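Local coordinates for enolase (alpha proteobacterium BAL199, PDB 3UGV), which binds magnesium in a mandelate racemase-like barrel and probably acts on a carboxylate substrate, as other enolase-superfamily enzymes do, at residues L195-D200 with V224-G229; E234-T239 with A263-D268; I250-V255 with G276-G281; D295-D300 with I322-H327. All coordinates share one frame; numbering follows the deposited sequence.

Contact 1 of 4, residues L195-D200 with V224-G229; sequences LRMGRD and VDFNQG. With MG (magnesium ion), chain B.
Val224 packs beside Leu195 on one face of a parallel strand pair, with Leu195 CD2 4.1 Å from Val224 CG2. Met197 crosses the same valine at about a right angle and brings CE to within 3.6 Å of Val224 CG2. Asp225 follows, using its backbone to hold the strands: its N-H reaches Leu195 O at 3.0 Å, and its own O accepts from Met197 N from above the carbonyl plane. On the other face, with Arg196, CG anti to the backbone N (chi1 -163°) carries the Asp225 carboxylate to the magnesium ion, which OD2 binds at 2.0 Å. OD1 turns back to accept from Asn227 N at 2.7 Å, an Asx turn that, with the metal bond, holds the carboxylate's rotation. Phe226 lays one ring face over Met197 CB, a CH-pi contact 4.1 Å from CB to the ring centroid. An alanine at Met197 would probably leave Val224 without the CG, SD and CE contacts that cross it and loosen the packing there. Asn227 works through water: ND2 donates to one that also accepts from Arg196 NE, while OD1 appears to accept from a water on the magnesium. The carbonyls of Ser163 and Gly165 tie down Arg196. The contact thus separates chemistry by face: Leu195 and Val224 make one apolar, while Arg196 and Asp225 give the other its charges and the metal.

Contact 2 of 4, residues E234-T239 with A263-D268; sequences EAMHRT and AQLRHD. With NI (nickel (II) ion), chain Y; MG (magnesium ion), chain X.
Leu265 carries the meeting of two nearly parallel helical segments, 234-239 and 263-268, whose axes approach to 10.8 Å and cross at -19°. The packing contacts centre on its branched end. CD1 lies 4.2 Å from Ala235 CB, and CD2 sits 4.3 Å from Met236 CG. The hydroxyl OG1 of Thr239 stands beside the same CD2, at 4.0 Å. Alanine suits the facing position because its short side chain lets a leucine come close to the backbone, in a contact of van der Waals type. Met236 CE lies loosely near Asp268 OD2, at 4.3 Å.

Among the atoms of the two segments, the hydrogen bonds stay within each helix. Thr239 places OG1 between its backbone N and carbonyl carbon (chi1 63°), from where it donates to Ala235 O at 2.7 Å. That oxygen also accepts from Thr239 N on the opposite face of its plane; two donors grip it, and the buried hydroxyl finds an acceptor. A valine at Thr239 would probably leave Ala235 O with the backbone N-H as its one remaining donor here and set a methyl in place of the hydroxyl near Leu265. On the other helix, His267 ND1 donates to Asp268 OD1, almost in the ring plane.

Metal bonds come next. His267 NE2 binds nickel at 2.5 Å together with His267 of three neighbouring subunits, which puts this ion at a subunit interface, and Arg266 O binds a magnesium ion that Leu269 also holds. Leu265 also packs on Pro253, in the loop after strand 249-251, and on Leu273 of strand 273-275, so helices 232-242 and 259-268 meet over this part of the barrel.

Contact 3 of 4, residues I250-V255 with G276-G281; sequences IEEPVV and GENFYG. With MG (magnesium ion), chain B.
The magnesium site at the C-terminal ends of the barrel strands brings Glu251 and Glu277 together. Glu251 OE2 binds the ion at 1.9 Å and Glu277 OE1 at 2.2 Å, leaving these two oxygens 2.8 Å apart, a spacing tolerated because both are pulled to the same cation. The side chains cross at about a right angle and their carboxylate planes stand 63° apart, so each presents one oxygen from a different direction. Glu251 reaches the metal with an extended chain, and its OE1 pairs with Lys194. Glu277 instead sets CG between its backbone N and carbonyl carbon (chi1 72°), and this lifts its carboxylate out of the turn toward the ion. Its OE2 probably accepts from a metal-bound water at 2.8 Å. Asp225 completes the protein ligands, and three waters fill the remaining positions.

Glu252 stands just behind. Its OE2 uses the syn lone pair to accept from Asn278 ND2 at 3.1 Å, with the carboxylate and amide planes nearly coplanar and the N-H...O angle 168°. A water that accepts from Gly276 N and Asn278 N also lies by this oxygen, doubtfully close; Phe279 N to Gly276 O closes the turn. Glu252 OE1 lies 3.8 Å from Glu277 OE2; the nearby cation probably eases this meeting of like charges. Glycine suits position 276, where the backbone angles would jam a CB against the preceding carbonyl and CA rests over the centre of the Phe279 ring. An aspartate and two glutamates at the ends of successive strands, each giving one oxygen to magnesium, are characteristic of the enolase superfamily.

Contact 4 of 4, residues D295-D300 with I322-H327; sequences DLVMPD and IPMSTH
The imidazole of His327 meets Asp300 at its edge: ND1 donates to the anti lone pair of OD2 at 2.6 Å, nearly in the ring plane, although the carboxylate is turned 47° from it. Met298 CE comes at the ring obliquely, 3.4 Å from CD2. This His-carboxylate pair closes the C-terminal end of segments 295-300 and 322-327 in the enolase-type barrel, beside the metal site. Asp300 suits its place twice over, because its OD1 also caps Met302 N at the start of the following helix. Both CG atoms are anti to their backbone N (chi1 173° and 179°), and this brings the carboxylate to the ring edge, the two side chains crossing at a slant.

Nearer their start the segments run side by side. Ser325 N donates to Val297 O at 3.0 Å, in the carbonyl plane and close to straight, while the bond from Val297 N to Pro323 O is long and weak. Each rigid proline ring packs against a neighbour, Pro323 CG 3.8 Å from Leu296 CD2, and Pro299 CG 3.9 Å from Met324 CE. Met324 is stretched out straight beyond CG, and its thioether lies across Pro299, with Trp310 of helix 306-320 also against both. Val297 and Ile322 suit the start of the segments as compact branched side chains. There, Ile322 CG2 rests 3.3 Å from Asp295 O.

In the fold
Contacts 1, 3 and 4 run in order round the C-terminal ends of the barrel strands, and contacts 1 and 3 share one magnesium ion and three of its waters. Their centres are about 13 Å apart, and Val224 O to Glu251 N (2.7 Å) probably hydrogen-bonds their strands. Contact 4 lies about 10 Å from contact 3, between centres, and beside the site, with His327 NE2 3.5 Å from Glu277 OE2. Contact 2 sits on the outer layer, its Ala235 and Leu265 packing on Val254 and Pro253 of contact 3. It also meets contact 4 through the salt bridge of Arg266 NE with Asp295 OD2 (3.1 Å), near the second magnesium.

Contact 1 of 4, residues L195-D200 with V224-G229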
# COMPACT_ATOMS: atom_id res chain seq x y z
N LEU F 195 28.82 -22.71 -4.07
CA LEU F 195 29.12 -22.94 -5.47
C LEU F 195 28.98 -21.61 -6.24
O LEU F 195 27.93 -20.98 -6.22
CB LEU F 195 28.16 -24.00 -6.03
CG LEU F 195 28.26 -24.32 -7.51
CD1 LEU F 195 29.60 -24.93 -7.79
CD2 LEU F 195 27.14 -25.24 -7.94
N ARG F 196 30.05 -21.18 -6.92
CA ARG F 196 29.96 -19.94 -7.69
C ARG F 196 29.40 -20.19 -9.08
O ARG F 196 29.71 -21.19 -9.73
CB ARG F 196 31.31 -19.23 -7.77
CG ARG F 196 31.67 -18.39 -6.54
CD ARG F 196 32.23 -19.21 -5.38
NE ARG F 196 32.45 -18.36 -4.20
CZ ARG F 196 33.19 -18.70 -3.14
NH1 ARG F 196 33.79 -19.89 -3.11
NH2 ARG F 196 33.33 -17.87 -2.11
N MET F 197 28.55 -19.27 -9.53
CA MET F 197 27.96 -19.35 -10.87
C MET F 197 28.16 -18.03 -11.62
O MET F 197 28.52 -17.01 -11.03
CB MET F 197 26.47 -19.69 -10.79
CG MET F 197 26.17 -21.15 -10.37
SD MET F 197 24.49 -21.66 -10.85
CE MET F 197 24.46 -23.37 -10.33
N GLY F 198 27.91 -18.07 -12.92
CA GLY F 198 28.08 -16.90 -13.75
C GLY F 198 28.97 -17.13 -14.96
O GLY F 198 29.60 -16.20 -15.45
N ARG F 199 29.03 -18.37 -15.43
CA ARG F 199 29.77 -18.65 -16.65
C ARG F 199 29.12 -17.95 -17.84
O ARG F 199 27.98 -17.49 -17.74
CB ARG F 199 29.84 -20.16 -16.88
CG ARG F 199 30.84 -20.82 -15.95
CD ARG F 199 30.58 -22.30 -15.81
NE ARG F 199 31.44 -22.90 -14.79
CZ ARG F 199 31.15 -22.96 -13.49
NH1 ARG F 199 30.01 -22.46 -13.03
NH2 ARG F 199 32.00 -23.53 -12.65
N ASP F 200 29.84 -17.84 -18.95
CA ASP F 200 29.27 -17.27 -20.17
C ASP F 200 28.07 -18.06 -20.64
O ASP F 200 27.06 -17.49 -21.06
CB ASP F 200 30.31 -17.20 -21.28
CG ASP F 200 31.36 -16.13 -21.03
OD1 ASP F 200 30.96 -14.99 -20.73
OD2 ASP F 200 32.57 -16.44 -21.12
N VAL F 224 24.46 -21.02 -3.91
CA VAL F 224 24.99 -20.50 -5.15
C VAL F 224 25.15 -18.99 -5.07
O VAL F 224 24.24 -18.28 -4.63
CB VAL F 224 24.10 -20.92 -6.34
CG1 VAL F 224 24.09 -19.85 -7.44
CG2 VAL F 224 24.56 -22.27 -6.88
N ASP F 225 26.32 -18.51 -5.48
CA ASP F 225 26.62 -17.08 -5.44
C ASP F 225 27.01 -16.57 -6.81
O ASP F 225 27.92 -17.10 -7.45
CB ASP F 225 27.78 -16.82 -4.48
CG ASP F 225 27.89 -15.35 -4.07
OD1 ASP F 225 27.44 -14.44 -4.83
OD2 ASP F 225 28.42 -15.10 -2.98
N PHE F 226 26.31 -15.53 -7.27
CA PHE F 226 26.60 -14.94 -8.58
C PHE F 226 27.53 -13.75 -8.47
O PHE F 226 27.99 -13.23 -9.47
CB PHE F 226 25.32 -14.48 -9.26
CG PHE F 226 24.53 -15.58 -9.89
CD1 PHE F 226 24.83 -16.03 -11.16
CD2 PHE F 226 23.46 -16.15 -9.21
CE1 PHE F 226 24.08 -17.03 -11.76
CE2 PHE F 226 22.71 -17.17 -9.80
CZ PHE F 226 23.03 -17.61 -11.07
N ASN F 227 27.78 -13.31 -7.24
CA ASN F 227 28.63 -12.15 -7.01
C ASN F 227 28.26 -10.91 -7.82
O ASN F 227 29.13 -10.27 -8.39
CB ASN F 227 30.10 -12.50 -7.25
CG ASN F 227 30.66 -13.39 -6.16
OD1 ASN F 227 30.85 -12.96 -5.03
ND2 ASN F 227 30.91 -14.66 -6.50
N GLN F 228 26.97 -10.58 -7.86
CA GLN F 228 26.49 -9.36 -8.50
C GLN F 228 26.80 -9.33 -9.99
O GLN F 228 26.81 -8.26 -10.59
CB GLN F 228 27.16 -8.14 -7.86
CG GLN F 228 26.91 -8.00 -6.38
CD GLN F 228 27.57 -6.75 -5.82
OE1 GLN F 228 27.24 -5.63 -6.22
NE2 GLN F 228 28.53 -6.93 -4.91
N GLY F 229 27.06 -10.48 -10.61
CA GLY F 229 27.54 -10.50 -11.98
C GLY F 229 26.51 -10.30 -13.09
O GLY F 229 26.87 -10.22 -14.27
MG MG B . 28.76 -13.79 -1.54
O HOH W 1 31.28 -15.73 -3.61
O HOH W 2 30.45 -12.96 -2.43
O HOH W 3 30.22 -14.67 -0.31
O HOH W 4 27.69 -12.61 -2.92

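Contact 2 of 4, residues E234-T239 with A263-D268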
# COMPACT_ATOMS: atom_id res chain seq x y z
N GLU F 234 19.42 -10.64 -17.51
CA GLU F 234 20.15 -11.89 -17.33
C GLU F 234 19.73 -12.58 -16.05
O GLU F 234 19.67 -13.81 -15.99
CB GLU F 234 21.66 -11.64 -17.33
CG GLU F 234 22.20 -11.15 -18.67
CD GLU F 234 23.61 -10.54 -18.55
OE1 GLU F 234 24.01 -10.10 -17.44
OE2 GLU F 234 24.32 -10.50 -19.59
N ALA F 235 19.44 -11.81 -15.00
CA ALA F 235 19.12 -12.45 -13.73
C ALA F 235 17.76 -13.13 -13.76
O ALA F 235 17.56 -14.18 -13.15
CB ALA F 235 19.21 -11.47 -12.58
N MET F 236 16.82 -12.53 -14.47
CA MET F 236 15.48 -13.11 -14.53
C MET F 236 15.59 -14.45 -15.24
O MET F 236 15.09 -15.46 -14.76
CB MET F 236 14.50 -12.16 -15.23
CG MET F 236 14.19 -10.90 -14.43
SD MET F 236 13.01 -9.83 -15.27
CE MET F 236 11.61 -10.98 -15.38
N HIS F 237 16.28 -14.45 -16.38
CA HIS F 237 16.47 -15.66 -17.15
C HIS F 237 17.26 -16.73 -16.39
O HIS F 237 16.86 -17.90 -16.36
CB HIS F 237 17.18 -15.34 -18.48
CG HIS F 237 16.34 -14.55 -19.43
ND1 HIS F 237 15.12 -15.01 -19.89
CD2 HIS F 237 16.53 -13.34 -20.00
CE1 HIS F 237 14.60 -14.11 -20.71
NE2 HIS F 237 15.43 -13.09 -20.79
N ARG F 238 18.36 -16.34 -15.78
CA ARG F 238 19.25 -17.34 -15.21
C ARG F 238 18.78 -17.89 -13.88
O ARG F 238 18.91 -19.10 -13.63
CB ARG F 238 20.68 -16.84 -15.11
CG ARG F 238 21.36 -16.61 -16.46
CD ARG F 238 22.68 -15.94 -16.15
NE ARG F 238 23.56 -15.83 -17.29
CZ ARG F 238 24.76 -16.40 -17.36
NH1 ARG F 238 25.21 -17.15 -16.36
NH2 ARG F 238 25.49 -16.24 -18.45
N THR F 239 18.23 -17.03 -13.01
CA THR F 239 17.73 -17.54 -11.74
C THR F 239 16.51 -18.43 -11.99
O THR F 239 16.31 -19.42 -11.31
CB THR F 239 17.39 -16.45 -10.71
OG1 THR F 239 16.33 -15.63 -11.21
CG2 THR F 239 18.64 -15.59 -10.36
N ALA F 263 13.49 -7.22 -5.00
CA ALA F 263 12.11 -7.52 -4.67
C ALA F 263 11.40 -8.30 -5.78
O ALA F 263 10.63 -9.20 -5.49
CB ALA F 263 11.31 -6.24 -4.31
N GLN F 264 11.67 -7.97 -7.05
CA GLN F 264 11.07 -8.70 -8.18
C GLN F 264 11.53 -10.15 -8.24
O GLN F 264 10.73 -11.07 -8.44
CB GLN F 264 11.38 -8.02 -9.52
CG GLN F 264 10.73 -6.68 -9.71
CD GLN F 264 9.22 -6.76 -9.74
OE1 GLN F 264 8.64 -7.49 -10.54
NE2 GLN F 264 8.56 -6.01 -8.85
N LEU F 265 12.83 -10.34 -8.09
CA LEU F 265 13.45 -11.67 -8.12
C LEU F 265 12.96 -12.53 -6.97
O LEU F 265 12.71 -13.73 -7.13
CB LEU F 265 14.97 -11.52 -8.02
CG LEU F 265 15.63 -10.92 -9.26
CD1 LEU F 265 17.10 -10.67 -9.02
CD2 LEU F 265 15.39 -11.87 -10.43
N ARG F 266 12.84 -11.93 -5.79
CA ARG F 266 12.43 -12.67 -4.60
C ARG F 266 11.01 -13.17 -4.80
O ARG F 266 10.67 -14.29 -4.43
CB ARG F 266 12.51 -11.76 -3.38
CG ARG F 266 12.21 -12.44 -2.05
CD ARG F 266 11.39 -11.50 -1.20
NE ARG F 266 11.22 -11.98 0.15
CZ ARG F 266 10.45 -11.37 1.05
NH1 ARG F 266 9.78 -10.28 0.69
NH2 ARG F 266 10.35 -11.85 2.28
N HIS F 267 10.18 -12.34 -5.43
CA HIS F 267 8.81 -12.72 -5.70
C HIS F 267 8.73 -13.86 -6.69
O HIS F 267 8.02 -14.84 -6.45
CB HIS F 267 8.00 -11.53 -6.22
CG HIS F 267 6.65 -11.93 -6.73
ND1 HIS F 267 6.42 -12.30 -8.04
CD2 HIS F 267 5.46 -12.03 -6.09
CE1 HIS F 267 5.14 -12.60 -8.19
NE2 HIS F 267 4.54 -12.45 -7.02
N ASP F 268 9.46 -13.75 -7.80
CA ASP F 268 9.42 -14.76 -8.85
C ASP F 268 10.06 -16.10 -8.45
O ASP F 268 9.66 -17.15 -8.93
CB ASP F 268 10.08 -14.26 -10.14
CG ASP F 268 9.22 -13.25 -10.89
OD1 ASP F 268 8.04 -13.05 -10.50
OD2 ASP F 268 9.73 -12.66 -11.87
NI NI Y . 2.33 -13.51 -6.55
MG MG X . 10.59 -16.15 -3.43
O HOH W 5 8.54 -16.04 -3.66
O HOH W 6 10.31 -15.07 -1.71
O HOH W 7 12.59 -16.20 -2.91
O HOH W 8 10.12 -17.89 -2.39

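Contact 3 of 4, residues I250-V255 with G276-G281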
# COMPACT_ATOMS: atom_id res chain seq x y z
N ILE F 250 20.07 -18.78 -3.48
CA ILE F 250 20.72 -18.04 -4.56
C ILE F 250 21.16 -16.66 -4.04
O ILE F 250 20.35 -15.89 -3.49
CB ILE F 250 19.77 -17.86 -5.74
CG1 ILE F 250 19.37 -19.23 -6.31
CG2 ILE F 250 20.38 -16.99 -6.82
CD1 ILE F 250 18.16 -19.15 -7.21
N GLU F 251 22.43 -16.34 -4.24
CA GLU F 251 23.03 -15.18 -3.59
C GLU F 251 23.40 -14.09 -4.58
O GLU F 251 24.04 -14.38 -5.60
CB GLU F 251 24.26 -15.62 -2.80
CG GLU F 251 24.85 -14.60 -1.87
CD GLU F 251 26.03 -15.17 -1.09
OE1 GLU F 251 25.95 -16.34 -0.61
OE2 GLU F 251 27.05 -14.45 -0.96
N GLU F 252 22.98 -12.86 -4.27
CA GLU F 252 23.34 -11.61 -4.99
C GLU F 252 23.46 -11.73 -6.50
O GLU F 252 24.56 -11.59 -7.06
CB GLU F 252 24.62 -11.00 -4.42
CG GLU F 252 24.44 -10.38 -3.04
CD GLU F 252 25.66 -9.59 -2.57
OE1 GLU F 252 26.81 -10.01 -2.85
OE2 GLU F 252 25.46 -8.54 -1.90
N PRO F 253 22.34 -11.98 -7.18
CA PRO F 253 22.48 -12.09 -8.64
C PRO F 253 22.82 -10.76 -9.32
O PRO F 253 23.45 -10.78 -10.36
CB PRO F 253 21.11 -12.61 -9.10
CG PRO F 253 20.19 -12.41 -7.92
CD PRO F 253 21.04 -12.45 -6.70
N VAL F 254 22.38 -9.64 -8.74
CA VAL F 254 22.56 -8.33 -9.37
C VAL F 254 23.24 -7.37 -8.41
O VAL F 254 23.52 -7.73 -7.27
CB VAL F 254 21.22 -7.70 -9.84
CG1 VAL F 254 20.50 -8.64 -10.79
CG2 VAL F 254 20.32 -7.35 -8.65
N VAL F 255 23.53 -6.16 -8.88
CA VAL F 255 24.28 -5.19 -8.08
C VAL F 255 23.55 -4.85 -6.77
O VAL F 255 22.34 -4.65 -6.74
CB VAL F 255 24.60 -3.91 -8.88
CG1 VAL F 255 23.32 -3.17 -9.21
CG2 VAL F 255 25.53 -3.03 -8.08
N GLY F 276 23.08 -9.37 1.59
CA GLY F 276 23.45 -8.82 2.89
C GLY F 276 24.92 -8.56 3.10
O GLY F 276 25.27 -7.71 3.90
N GLU F 277 25.79 -9.27 2.38
CA GLU F 277 27.21 -9.06 2.64
C GLU F 277 27.63 -7.62 2.37
O GLU F 277 28.69 -7.21 2.78
CB GLU F 277 28.08 -10.03 1.85
CG GLU F 277 28.16 -9.75 0.37
CD GLU F 277 28.84 -10.90 -0.36
OE1 GLU F 277 28.25 -12.01 -0.37
OE2 GLU F 277 29.96 -10.70 -0.89
N ASN F 278 26.78 -6.86 1.68
CA ASN F 278 27.08 -5.46 1.36
C ASN F 278 26.23 -4.44 2.11
O ASN F 278 26.24 -3.26 1.76
CB ASN F 278 26.95 -5.22 -0.13
CG ASN F 278 28.17 -5.70 -0.91
OD1 ASN F 278 29.23 -5.07 -0.89
ND2 ASN F 278 28.01 -6.83 -1.60
N PHE F 279 25.48 -4.90 3.12
CA PHE F 279 24.75 -4.01 4.01
C PHE F 279 25.73 -3.16 4.84
O PHE F 279 26.49 -3.70 5.64
CB PHE F 279 23.92 -4.81 5.01
CG PHE F 279 22.70 -5.46 4.43
CD1 PHE F 279 22.20 -5.07 3.20
CD2 PHE F 279 22.05 -6.47 5.13
CE1 PHE F 279 21.08 -5.66 2.69
CE2 PHE F 279 20.93 -7.07 4.62
CZ PHE F 279 20.43 -6.66 3.40
N TYR F 280 25.69 -1.85 4.67
CA TYR F 280 26.48 -0.98 5.53
C TYR F 280 25.66 -0.50 6.73
O TYR F 280 25.08 0.58 6.70
CB TYR F 280 27.06 0.20 4.73
CG TYR F 280 28.23 -0.22 3.87
CD1 TYR F 280 29.51 -0.27 4.39
CD2 TYR F 280 28.04 -0.61 2.54
CE1 TYR F 280 30.59 -0.67 3.62
CE2 TYR F 280 29.10 -1.03 1.76
CZ TYR F 280 30.38 -1.06 2.31
OH TYR F 280 31.45 -1.47 1.55
N GLY F 281 25.61 -1.32 7.78
CA GLY F 281 24.87 -0.98 8.98
C GLY F 281 23.47 -1.59 9.07
O GLY F 281 22.89 -1.98 8.06
MG MG B . 28.76 -13.79 -1.54
O HOH W 9 24.28 -7.34 -0.12
O HOH W 2 30.45 -12.96 -2.43
O HOH W 3 30.22 -14.67 -0.31
O HOH W 4 27.69 -12.61 -2.92

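Contact 4 of 4, residues D295-D300 with I322-H327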
# COMPACT_ATOMS: atom_id res chain seq x y z
N ASP F 295 14.93 -13.10 1.18
CA ASP F 295 14.42 -14.09 2.13
C ASP F 295 15.43 -14.36 3.26
O ASP F 295 15.06 -14.75 4.37
CB ASP F 295 14.13 -15.40 1.40
CG ASP F 295 13.27 -15.21 0.18
OD1 ASP F 295 13.81 -15.31 -0.94
OD2 ASP F 295 12.05 -14.94 0.33
N LEU F 296 16.71 -14.17 2.97
CA LEU F 296 17.76 -14.47 3.94
C LEU F 296 18.78 -13.33 3.92
O LEU F 296 18.94 -12.67 2.90
CB LEU F 296 18.45 -15.80 3.59
CG LEU F 296 17.64 -17.06 3.25
CD1 LEU F 296 18.58 -18.14 2.72
CD2 LEU F 296 16.85 -17.61 4.43
N VAL F 297 19.48 -13.09 5.02
CA VAL F 297 20.54 -12.07 5.03
C VAL F 297 21.88 -12.64 5.53
O VAL F 297 21.89 -13.57 6.32
CB VAL F 297 20.14 -10.84 5.90
CG1 VAL F 297 18.83 -10.25 5.41
CG2 VAL F 297 19.98 -11.25 7.36
N MET F 298 23.00 -12.09 5.09
CA MET F 298 24.30 -12.49 5.63
C MET F 298 25.27 -11.30 5.72
O MET F 298 26.05 -11.07 4.80
CB MET F 298 24.94 -13.63 4.81
CG MET F 298 24.93 -13.36 3.30
SD MET F 298 25.70 -14.69 2.32
CE MET F 298 27.43 -14.28 2.50
N PRO F 299 25.22 -10.55 6.83
CA PRO F 299 26.10 -9.38 6.96
C PRO F 299 27.58 -9.74 7.05
O PRO F 299 27.96 -10.79 7.58
CB PRO F 299 25.64 -8.74 8.27
CG PRO F 299 24.26 -9.25 8.47
CD PRO F 299 24.28 -10.65 7.95
N ASP F 300 28.41 -8.87 6.49
CA ASP F 300 29.85 -8.96 6.54
C ASP F 300 30.32 -8.04 7.67
O ASP F 300 29.83 -6.91 7.78
CB ASP F 300 30.41 -8.48 5.20
CG ASP F 300 31.91 -8.37 5.20
OD1 ASP F 300 32.43 -7.39 5.77
OD2 ASP F 300 32.58 -9.25 4.62
N ILE F 322 13.93 -13.30 10.10
CA ILE F 322 14.74 -13.64 8.93
C ILE F 322 15.97 -14.43 9.35
O ILE F 322 16.70 -13.98 10.22
CB ILE F 322 15.25 -12.37 8.19
CG1 ILE F 322 14.09 -11.43 7.86
CG2 ILE F 322 15.93 -12.75 6.90
CD1 ILE F 322 13.21 -11.93 6.74
N PRO F 323 16.20 -15.60 8.74
CA PRO F 323 17.40 -16.34 9.16
C PRO F 323 18.67 -15.60 8.75
O PRO F 323 18.77 -15.07 7.65
CB PRO F 323 17.27 -17.67 8.42
CG PRO F 323 15.81 -17.79 8.10
CD PRO F 323 15.34 -16.39 7.85
N MET F 324 19.64 -15.57 9.65
CA MET F 324 20.81 -14.72 9.49
C MET F 324 22.05 -15.59 9.47
O MET F 324 22.24 -16.44 10.35
CB MET F 324 20.84 -13.72 10.65
CG MET F 324 21.97 -12.73 10.65
SD MET F 324 21.54 -11.42 11.82
CE MET F 324 23.07 -10.52 11.96
N SER F 325 22.89 -15.41 8.45
CA SER F 325 24.14 -16.15 8.30
C SER F 325 25.29 -15.16 8.32
O SER F 325 25.06 -13.96 8.38
CB SER F 325 24.15 -16.96 6.99
OG SER F 325 23.20 -18.02 7.01
N THR F 326 26.52 -15.65 8.27
CA THR F 326 27.67 -14.76 8.31
C THR F 326 28.35 -14.62 6.96
O THR F 326 28.09 -15.37 6.04
CB THR F 326 28.75 -15.23 9.31
OG1 THR F 326 29.23 -16.52 8.93
CG2 THR F 326 28.20 -15.28 10.73
N HIS F 327 29.24 -13.65 6.87
CA HIS F 327 30.10 -13.53 5.71
C HIS F 327 31.51 -13.17 6.15
O HIS F 327 31.72 -12.15 6.81
CB HIS F 327 29.59 -12.47 4.76
CG HIS F 327 30.46 -12.28 3.56
ND1 HIS F 327 31.28 -11.19 3.40
CD2 HIS F 327 30.66 -13.07 2.48
CE1 HIS F 327 31.92 -11.30 2.25
NE2 HIS F 327 31.57 -12.44 1.68